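PDB 3T6O: sulfate transporter/antisigma-factor antagonist STAS from Planctomyces limnophilus, which probably acts as an anti-sigma factor antagonist, a STAS-domain regulator of the kind that relieves the block an anti-sigma factor places on transcription. Local coordinates for residues E33-T38 and S63-L68; A41-A46 and W73-E78; L52-G57 and S110-A115. One frame throughout, in Å; residues are numbered along the deposited sequence.

Contact 1 (E33-T38 and S63-L68); sequences EQIAST and SSFIEL
Leu68 reaches across from helix 63-76 and sets its two methyl branches against helix 29-41, one on each of two successive residues. Leu68 CD2 lies against the CG1 methylene of Ile35 at 3.8 Å, while Leu68 CD1 meets the CB methyl of Ala36 at 3.9 Å. Both branches also come near the Ala36 CA, so the fork closes on that carbon from two branches. With CG anti to the backbone N (chi1 -175°), the side chain is carried straight out from its own helix toward the other. It is a compact illustration of how one branched residue can span the space between two helices: the short axes run 10.9 Å apart and almost parallel, at 6°. Cutting Leu68 back to an alanine removes both branches, and is likely to leave Ile35 CG1 and the Ala36 methyl without this partner and open a gap between the helices.

The second apolar group is aromatic. The ring of Phe65, one turn before Leu68, offers its CE1 to the CD1 methyl of Ile35 at 4.2 Å; the methyl approaches obliquely and the two side chains cross at about a right angle. In Ile35 the CG1 branch sits between the backbone N and the carbonyl carbon (chi1 70°), an orientation that extends CD1 toward the ring.

Around this patch, Val32 and Phe39 extend the surface of helix 29-41 that meets Leu68, Phe24 touches Ile35, and Phe61 packs its ring against Phe65. Ser64, which also touches Glu29, hydrogen-bonds through OG to Glu95 of a second subunit. The chemistry across the pair is wholly apolar, which implies that the neighbouring helices of this STAS domain are held here by shape and hydrophobic burial, without directional bonds between the two segments.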
loop_
_atom_site.group_PDB
_atom_site.type_symbol
_atom_site.label_atom_id
_atom_site.label_comp_id
_atom_site.label_asym_id
_atom_site.label_seq_id
_atom_site.Cartn_x
_atom_site.Cartn_y
_atom_site.Cartn_z
ATOM N N GLU A 33 12.876 6.520 -6.159
ATOM C CA GLU A 33 13.745 5.325 -6.009
ATOM C C GLU A 33 15.170 5.723 -5.780
ATOM O O GLU A 33 15.892 5.028 -5.067
ATOM C CB GLU A 33 13.789 4.384 -7.214
ATOM C CG GLU A 33 14.737 3.086 -6.974
ATOM C CD GLU A 33 16.241 3.206 -7.420
ATOM O OE1 GLU A 33 16.563 4.090 -8.242
ATOM O OE2 GLU A 33 17.103 2.383 -6.963
ATOM N N GLN A 34 15.607 6.806 -6.408
ATOM C CA GLN A 34 17.010 7.222 -6.285
ATOM C C GLN A 34 17.342 7.639 -4.869
ATOM O O GLN A 34 18.440 7.434 -4.440
ATOM C CB GLN A 34 17.351 8.409 -7.189
ATOM C CG GLN A 34 17.530 8.113 -8.660
ATOM C CD GLN A 34 17.809 9.420 -9.440
ATOM O OE1 GLN A 34 18.791 10.138 -9.164
ATOM N NE2 GLN A 34 16.935 9.746 -10.376
ATOM N N ILE A 35 16.402 8.235 -4.158
ATOM C CA ILE A 35 16.696 8.883 -2.883
ATOM C C ILE A 35 16.241 8.071 -1.672
ATOM O O ILE A 35 16.568 8.426 -0.540
ATOM C CB ILE A 35 16.065 10.292 -2.800
ATOM C CG1 ILE A 35 14.534 10.224 -2.691
ATOM C CG2 ILE A 35 16.503 11.145 -3.990
ATOM C CD1 ILE A 35 13.840 11.621 -2.582
ATOM N N ALA A 36 15.507 6.981 -1.913
ATOM C CA ALA A 36 14.797 6.257 -0.838
ATOM C C ALA A 36 15.745 5.746 0.207
ATOM O O ALA A 36 15.515 5.924 1.411
ATOM C CB ALA A 36 13.970 5.095 -1.405
ATOM N N SER A 37 16.844 5.171 -0.267
ATOM C CA SER A 37 17.839 4.577 0.600
ATOM C C SER A 37 18.551 5.572 1.548
ATOM O O SER A 37 18.642 5.357 2.766
ATOM C CB SER A 37 18.829 3.794 -0.272
ATOM O OG SER A 37 19.895 3.348 0.505
ATOM N N THR A 38 19.019 6.678 1.009
ATOM C CA THR A 38 19.622 7.718 1.837
ATOM C C THR A 38 18.576 8.296 2.794
ATOM O O THR A 38 18.839 8.476 3.964
ATOM C CB THR A 38 20.269 8.803 0.919
ATOM O OG1 THR A 38 21.238 8.144 0.120
ATOM C CG2 THR A 38 20.983 9.899 1.682
ATOM N N SER A 63 2.051 10.984 -5.473
ATOM C CA SER A 63 1.859 9.879 -4.562
ATOM C C SER A 63 3.149 9.170 -4.200
ATOM O O SER A 63 3.294 8.754 -3.056
ATOM C CB SER A 63 0.862 8.866 -5.112
ATOM O OG SER A 63 1.267 8.470 -6.413
ATOM N N SER A 64 4.063 9.018 -5.153
ATOM C CA SER A 64 5.280 8.229 -4.889
ATOM C C SER A 64 6.107 8.890 -3.798
ATOM O O SER A 64 6.597 8.232 -2.900
ATOM C CB SER A 64 6.198 8.172 -6.106
ATOM O OG SER A 64 5.556 7.585 -7.165
ATOM N N PHE A 65 6.246 10.206 -3.884
ATOM C CA PHE A 65 7.024 10.922 -2.907
ATOM C C PHE A 65 6.306 11.015 -1.577
ATOM O O PHE A 65 6.934 10.866 -0.533
ATOM C CB PHE A 65 7.376 12.291 -3.420
ATOM C CG PHE A 65 8.239 13.093 -2.469
ATOM C CD1 PHE A 65 9.513 12.661 -2.122
ATOM C CD2 PHE A 65 7.767 14.254 -1.908
ATOM C CE1 PHE A 65 10.310 13.442 -1.251
ATOM C CE2 PHE A 65 8.542 15.029 -1.049
ATOM C CZ PHE A 65 9.832 14.614 -0.730
ATOM N N ILE A 66 4.999 11.222 -1.580
ATOM C CA ILE A 66 4.270 11.273 -0.326
ATOM C C ILE A 66 4.383 9.931 0.381
ATOM O O ILE A 66 4.524 9.888 1.596
ATOM C CB ILE A 66 2.787 11.661 -0.503
ATOM C CG1 ILE A 66 2.685 13.118 -0.976
ATOM C CG2 ILE A 66 2.038 11.541 0.833
ATOM C CD1 ILE A 66 1.225 13.593 -1.108
ATOM N N GLU A 67 4.300 8.852 -0.389
ATOM C CA GLU A 67 4.479 7.511 0.127
ATOM C C GLU A 67 5.858 7.329 0.796
ATOM O O GLU A 67 5.944 6.777 1.894
ATOM C CB GLU A 67 4.343 6.472 -0.982
ATOM C CG GLU A 67 2.946 6.156 -1.341
ATOM C CD GLU A 67 2.843 5.215 -2.567
ATOM O OE1 GLU A 67 3.908 4.669 -3.029
ATOM O OE2 GLU A 67 1.692 5.053 -3.032
ATOM N N LEU A 68 6.910 7.799 0.145
ATOM C CA LEU A 68 8.244 7.740 0.802
ATOM C C LEU A 68 8.262 8.486 2.121
ATOM O O LEU A 68 8.768 7.987 3.112
ATOM C CB LEU A 68 9.337 8.319 -0.082
ATOM C CG LEU A 68 10.793 8.203 0.452
ATOM C CD1 LEU A 68 11.201 6.752 0.778
ATOM C CD2 LEU A 68 11.719 8.800 -0.584
#

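Contact 2 (A41-A46 and W73-E78)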
loop_
_atom_site.group_PDB
_atom_site.type_symbol
_atom_site.label_atom_id
_atom_site.label_comp_id
_atom_site.label_asym_id
_atom_site.label_seq_id
_atom_site.Cartn_x
_atom_site.Cartn_y
_atom_site.Cartn_z
ATOM N N ALA A 41 17.698 5.756 5.600
ATOM C CA ALA A 41 18.827 5.557 6.529
ATOM C C ALA A 41 18.986 6.787 7.447
ATOM O O ALA A 41 19.399 6.636 8.573
ATOM C CB ALA A 41 20.179 5.222 5.770
ATOM N N ALA A 42 18.579 7.971 6.990
ATOM C CA ALA A 42 18.617 9.188 7.806
ATOM C C ALA A 42 17.515 9.224 8.896
ATOM O O ALA A 42 17.447 10.159 9.660
ATOM C CB ALA A 42 18.481 10.435 6.914
HETATM N N MSE A 43 16.648 8.220 8.967
HETATM C CA MSE A 43 15.568 8.253 9.932
HETATM C C MSE A 43 15.941 7.627 11.276
HETATM O O MSE A 43 15.069 7.308 12.070
HETATM C CB MSE A 43 14.360 7.502 9.364
HETATM C CG MSE A 43 13.693 8.156 8.148
HETATM SE SE MSE A 43 13.023 9.931 8.377
HETATM C CE MSE A 43 14.420 10.938 7.446
ATOM N N GLN A 44 17.207 7.351 11.531
ATOM C CA GLN A 44 17.584 6.729 12.802
ATOM C C GLN A 44 18.128 7.829 13.746
ATOM O O GLN A 44 17.963 8.998 13.478
ATOM C CB GLN A 44 18.497 5.541 12.519
ATOM C CG GLN A 44 17.700 4.360 11.728
ATOM C CD GLN A 44 16.409 3.857 12.490
ATOM O OE1 GLN A 44 15.273 3.801 11.933
ATOM N NE2 GLN A 44 16.590 3.537 13.783
ATOM N N GLY A 45 18.652 7.519 14.899
ATOM C CA GLY A 45 19.028 8.622 15.795
ATOM C C GLY A 45 18.458 8.422 17.169
ATOM O O GLY A 45 17.441 7.769 17.332
ATOM N N ALA A 46 19.128 8.982 18.166
ATOM C CA ALA A 46 18.648 8.907 19.529
ATOM C C ALA A 46 17.303 9.598 19.630
ATOM O O ALA A 46 17.088 10.637 19.010
ATOM C CB ALA A 46 19.661 9.556 20.514
ATOM N N TRP A 73 8.272 8.877 8.131
ATOM C CA TRP A 73 7.512 9.268 9.306
ATOM C C TRP A 73 7.190 8.087 10.220
ATOM O O TRP A 73 7.297 8.217 11.438
ATOM C CB TRP A 73 6.251 10.049 8.883
ATOM C CG TRP A 73 5.235 10.219 9.971
ATOM C CD1 TRP A 73 5.304 11.041 11.064
ATOM C CD2 TRP A 73 3.996 9.544 10.050
ATOM N NE1 TRP A 73 4.173 10.914 11.823
ATOM C CE2 TRP A 73 3.357 9.981 11.234
ATOM C CE3 TRP A 73 3.382 8.566 9.265
ATOM C CZ2 TRP A 73 2.122 9.486 11.638
ATOM C CZ3 TRP A 73 2.139 8.071 9.661
ATOM C CH2 TRP A 73 1.519 8.539 10.832
ATOM N N LYS A 74 6.811 6.925 9.637
ATOM C CA LYS A 74 6.481 5.732 10.441
ATOM C C LYS A 74 7.684 5.234 11.260
ATOM O O LYS A 74 7.528 4.628 12.335
ATOM C CB LYS A 74 5.964 4.582 9.542
ATOM C CG LYS A 74 4.578 4.813 8.975
ATOM C CD LYS A 74 4.065 3.625 8.173
ATOM C CE LYS A 74 2.766 4.008 7.460
ATOM N NZ LYS A 74 2.154 2.991 6.551
ATOM N N ARG A 75 8.873 5.462 10.733
ATOM C CA ARG A 75 10.079 5.084 11.435
ATOM C C ARG A 75 10.325 5.961 12.649
ATOM O O ARG A 75 10.874 5.490 13.638
ATOM C CB ARG A 75 11.308 5.098 10.502
ATOM C CG ARG A 75 11.422 3.802 9.713
ATOM C CD ARG A 75 12.155 3.999 8.433
ATOM N NE ARG A 75 12.388 2.749 7.724
ATOM C CZ ARG A 75 11.476 2.136 6.972
ATOM N NH1 ARG A 75 10.269 2.653 6.824
ATOM N NH2 ARG A 75 11.787 1.035 6.343
ATOM N N ILE A 76 9.942 7.222 12.594
ATOM C CA ILE A 76 10.200 8.070 13.749
ATOM C C ILE A 76 8.977 8.356 14.646
ATOM O O ILE A 76 9.153 8.786 15.776
ATOM C CB ILE A 76 10.902 9.350 13.334
ATOM C CG1 ILE A 76 9.945 10.368 12.834
ATOM C CG2 ILE A 76 12.054 9.123 12.238
ATOM C CD1 ILE A 76 10.658 11.638 12.638
ATOM N N LYS A 77 7.765 8.063 14.173
ATOM C CA LYS A 77 6.550 8.511 14.864
ATOM C C LYS A 77 6.314 7.908 16.242
ATOM O O LYS A 77 5.577 8.504 17.022
ATOM C CB LYS A 77 5.299 8.283 14.018
ATOM C CG LYS A 77 4.794 6.861 13.998
ATOM C CD LYS A 77 3.525 6.722 13.162
ATOM C CE LYS A 77 2.693 5.507 13.599
ATOM N NZ LYS A 77 1.639 5.941 14.595
ATOM N N GLU A 78 6.902 6.772 16.600
ATOM C CA GLU A 78 6.617 6.312 17.963
ATOM C C GLU A 78 7.407 7.019 19.089
ATOM O O GLU A 78 7.140 6.783 20.268
ATOM C CB GLU A 78 6.658 4.786 18.085
ATOM C CG GLU A 78 5.526 4.049 17.301
ATOM C CD GLU A 78 4.108 4.567 17.613
ATOM O OE1 GLU A 78 3.687 4.514 18.803
ATOM O OE2 GLU A 78 3.415 5.002 16.656
HETATM O O HOH W 1 12.549 2.964 13.391
#
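Met43, built as selenomethionine, meets Arg75 and Ile76 through the root of its side chain. Its CB lies 4.0 Å from Arg75 CB and equally close to Ile76 CG2. The rest of the chain folds: CG is anti to the carbonyl carbon (chi1 -67°), and further bends at chi2 and chi3 turn the end away, though Met43 SE still passes 4.1 Å from Ile76 CG2. The same methyl of Ile76 rests against the Met43 carbonyl O at 3.5 Å. Ile76 places CG1 between its backbone N and carbonyl carbon (chi1 82°), which leaves CG2 as the branch facing the loop.

Arg75 contributes only the start of its chain here. From CG to NE it runs extended, and its guanidinium group forms a salt bridge with Glu95 of a fifth subunit and a hydrogen bond to Arg71 O. Gln44 starts out away from the helix but bends at chi2 (-56°), which brings OE1 back, and Gln44 OE1 accepts from a water at 3.2 Å. That water also donates to Arg75 O, bridging the loop to a backbone carbonyl of the helix.

On the sheet side, Val51 of strand 50-54 touches both Met43 and Ile76, and Arg49 NH1 hydrogen-bonds to Met43 O. The chemistry thus grades from a buried apolar step beside the sheet to a water-mediated polar link at the exposed side.

Contact 3 (L52-G57 and S110-A115); sequences LIDLEG and STKQEA
Leu52 packs on Ala115, joining residues 52-57 to 110-115. The leucine fork embraces the alanine methyl: Leu52 CD1 lies 3.6 Å from Ala115 CB, and CD2 stands almost as near. Leu52 CD2 also touches the CG methylene of Lys112 at 3.8 Å, one turn earlier on the helix, so a single residue of the strand spans both helix positions. Having CG anti to the backbone N (chi1 177°) aims that fork at the helix.

Two residues along the strand, Asp54 crosses the lysine chain at about a right angle. Its OD2 lies 4.0 Å from Lys112 CD, while the opposite charges stay separate, with Asp54 OD2 and Lys112 NZ 4.7 Å apart. Water fills the interval: one molecule donates to Asp54 OD2 at 2.6 Å and accepts from Lys112 NZ. A second water links Asp54 OD1 to Lys112 N more weakly. The ammonium group has its direct salt bridge elsewhere, with Glu12, and a bend at chi3 (61°) takes it aside from the line of the chain.

The next shell holds these groups in place. Asp54 OD1 accepts from Glu56 N at 3.1 Å, closing an Asx turn as the strand gives way to loop. Across the contact, Thr111 is the N-cap of helix 112-118, its OG1 accepting from Glu114 N at 3.2 Å. Ser110 OG donates to Glu114 OE1 from above the carboxylate plane. Ala85 and Val15, on the flanking strands, also touch Leu52.

The result is a worked case of helix-on-sheet packing, an apolar patch beside a water-bridged, buried carboxylate. Because Lys112 pairs directly with Glu12 and reaches Asp54 through water, its positive charge is likely to steady two carboxylates on strands 8-12 and 50-54, which strand 15-19 separates.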
loop_
_atom_site.group_PDB
_atom_site.type_symbol
_atom_site.label_atom_id
_atom_site.label_comp_id
_atom_site.label_asym_id
_atom_site.label_seq_id
_atom_site.Cartn_x
_atom_site.Cartn_y
_atom_site.Cartn_z
ATOM N N LEU A 52 13.188 17.282 9.393
ATOM C CA LEU A 52 12.630 18.372 8.662
ATOM C C LEU A 52 12.867 18.103 7.218
ATOM O O LEU A 52 14.012 17.906 6.826
ATOM C CB LEU A 52 13.360 19.674 9.051
ATOM C CG LEU A 52 12.927 20.953 8.312
ATOM C CD1 LEU A 52 11.391 21.232 8.549
ATOM C CD2 LEU A 52 13.809 22.156 8.761
ATOM N N ILE A 53 11.819 18.131 6.400
ATOM C CA ILE A 53 11.969 17.928 4.967
ATOM C C ILE A 53 11.917 19.321 4.368
ATOM O O ILE A 53 10.854 19.976 4.333
ATOM C CB ILE A 53 10.823 17.089 4.383
ATOM C CG1 ILE A 53 10.574 15.858 5.261
ATOM C CG2 ILE A 53 11.080 16.712 2.916
ATOM C CD1 ILE A 53 11.734 14.902 5.338
ATOM N N ASP A 54 13.056 19.789 3.905
ATOM C CA ASP A 54 13.137 21.117 3.351
ATOM C C ASP A 54 12.949 21.050 1.836
ATOM O O ASP A 54 13.883 20.682 1.088
ATOM C CB ASP A 54 14.456 21.760 3.731
ATOM C CG ASP A 54 14.639 23.182 3.139
ATOM O OD1 ASP A 54 13.765 23.697 2.407
ATOM O OD2 ASP A 54 15.673 23.782 3.450
ATOM N N LEU A 55 11.773 21.503 1.401
ATOM C CA LEU A 55 11.336 21.310 0.026
ATOM C C LEU A 55 11.666 22.479 -0.883
ATOM O O LEU A 55 11.126 22.572 -1.986
ATOM C CB LEU A 55 9.851 20.964 0.023
ATOM C CG LEU A 55 9.630 19.494 0.470
ATOM C CD1 LEU A 55 8.178 19.168 0.850
ATOM C CD2 LEU A 55 10.041 18.455 -0.631
ATOM N N GLU A 56 12.585 23.357 -0.462
ATOM C CA GLU A 56 12.890 24.528 -1.276
ATOM C C GLU A 56 13.461 24.067 -2.617
ATOM O O GLU A 56 14.340 23.220 -2.667
ATOM C CB GLU A 56 13.917 25.449 -0.573
ATOM C CG GLU A 56 14.153 26.805 -1.329
ATOM C CD GLU A 56 15.010 27.781 -0.509
ATOM O OE1 GLU A 56 15.854 27.340 0.302
ATOM O OE2 GLU A 56 14.858 29.004 -0.684
ATOM N N GLY A 57 12.964 24.625 -3.700
ATOM C CA GLY A 57 13.439 24.268 -5.037
ATOM C C GLY A 57 12.624 23.145 -5.683
ATOM O O GLY A 57 12.656 22.986 -6.908
ATOM N N SER A 110 7.330 28.100 7.012
ATOM C CA SER A 110 7.582 28.751 5.726
ATOM C C SER A 110 9.034 28.677 5.319
ATOM O O SER A 110 9.304 28.653 4.154
ATOM C CB SER A 110 7.091 30.207 5.697
ATOM O OG SER A 110 7.807 30.965 6.615
ATOM N N THR A 111 9.950 28.629 6.280
ATOM C CA THR A 111 11.377 28.567 6.007
ATOM C C THR A 111 12.049 27.598 6.987
ATOM O O THR A 111 11.500 27.277 8.039
ATOM C CB THR A 111 12.057 29.946 6.171
ATOM O OG1 THR A 111 12.042 30.284 7.551
ATOM C CG2 THR A 111 11.343 31.085 5.367
ATOM N N LYS A 112 13.230 27.147 6.635
ATOM C CA LYS A 112 14.025 26.299 7.508
ATOM C C LYS A 112 14.319 26.951 8.861
ATOM O O LYS A 112 14.227 26.288 9.912
ATOM C CB LYS A 112 15.358 25.921 6.843
ATOM C CG LYS A 112 16.187 25.004 7.752
ATOM C CD LYS A 112 17.317 24.272 7.050
ATOM C CE LYS A 112 18.351 25.197 6.442
ATOM N NZ LYS A 112 19.561 24.356 6.077
ATOM N N GLN A 113 14.718 28.223 8.828
ATOM C CA GLN A 113 15.028 28.971 10.056
ATOM C C GLN A 113 13.848 28.952 11.010
ATOM O O GLN A 113 14.014 28.631 12.184
ATOM C CB GLN A 113 15.429 30.397 9.747
ATOM C CG GLN A 113 15.850 31.236 10.962
ATOM C CD GLN A 113 16.555 32.533 10.509
ATOM O OE1 GLN A 113 17.727 32.494 10.092
ATOM N NE2 GLN A 113 15.851 33.672 10.589
ATOM N N GLU A 114 12.650 29.227 10.497
ATOM C CA GLU A 114 11.446 29.170 11.321
ATOM C C GLU A 114 11.187 27.764 11.846
ATOM O O GLU A 114 10.799 27.571 13.010
ATOM C CB GLU A 114 10.210 29.609 10.531
ATOM C CG GLU A 114 10.209 31.048 10.194
ATOM C CD GLU A 114 8.947 31.481 9.432
ATOM O OE1 GLU A 114 8.039 30.621 9.130
ATOM O OE2 GLU A 114 8.901 32.692 9.150
ATOM N N ALA A 115 11.386 26.783 10.985
ATOM C CA ALA A 115 11.138 25.399 11.388
ATOM C C ALA A 115 12.077 24.993 12.529
ATOM O O ALA A 115 11.615 24.541 13.585
ATOM C CB ALA A 115 11.249 24.468 10.223
HETATM O O HOH W 2 18.132 23.013 3.863
HETATM O O HOH W 3 14.249 26.750 3.514
#

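In the fold
From the N terminus the chain passes two strands of the main sheet before helix 29-41, whose middle is the first half of contact 1; residues 41-46, from its last residue into the loop after it, begin contact 2, and strand 50-54 begins contact 3. Helix 63-76 then closes contact 1 near its start and contact 2 near its end, and helix 112-118 completes contact 3. No loop sits within another: all three cross. Contact 1 joins helices 29-41 and 63-76, and contact 2 joins the loop after the first to the later part of the second. Contact 3, across the chain's centre, fastens the last helix to the central strand. Phe65 packing on Leu55 connects contacts 1 and 3.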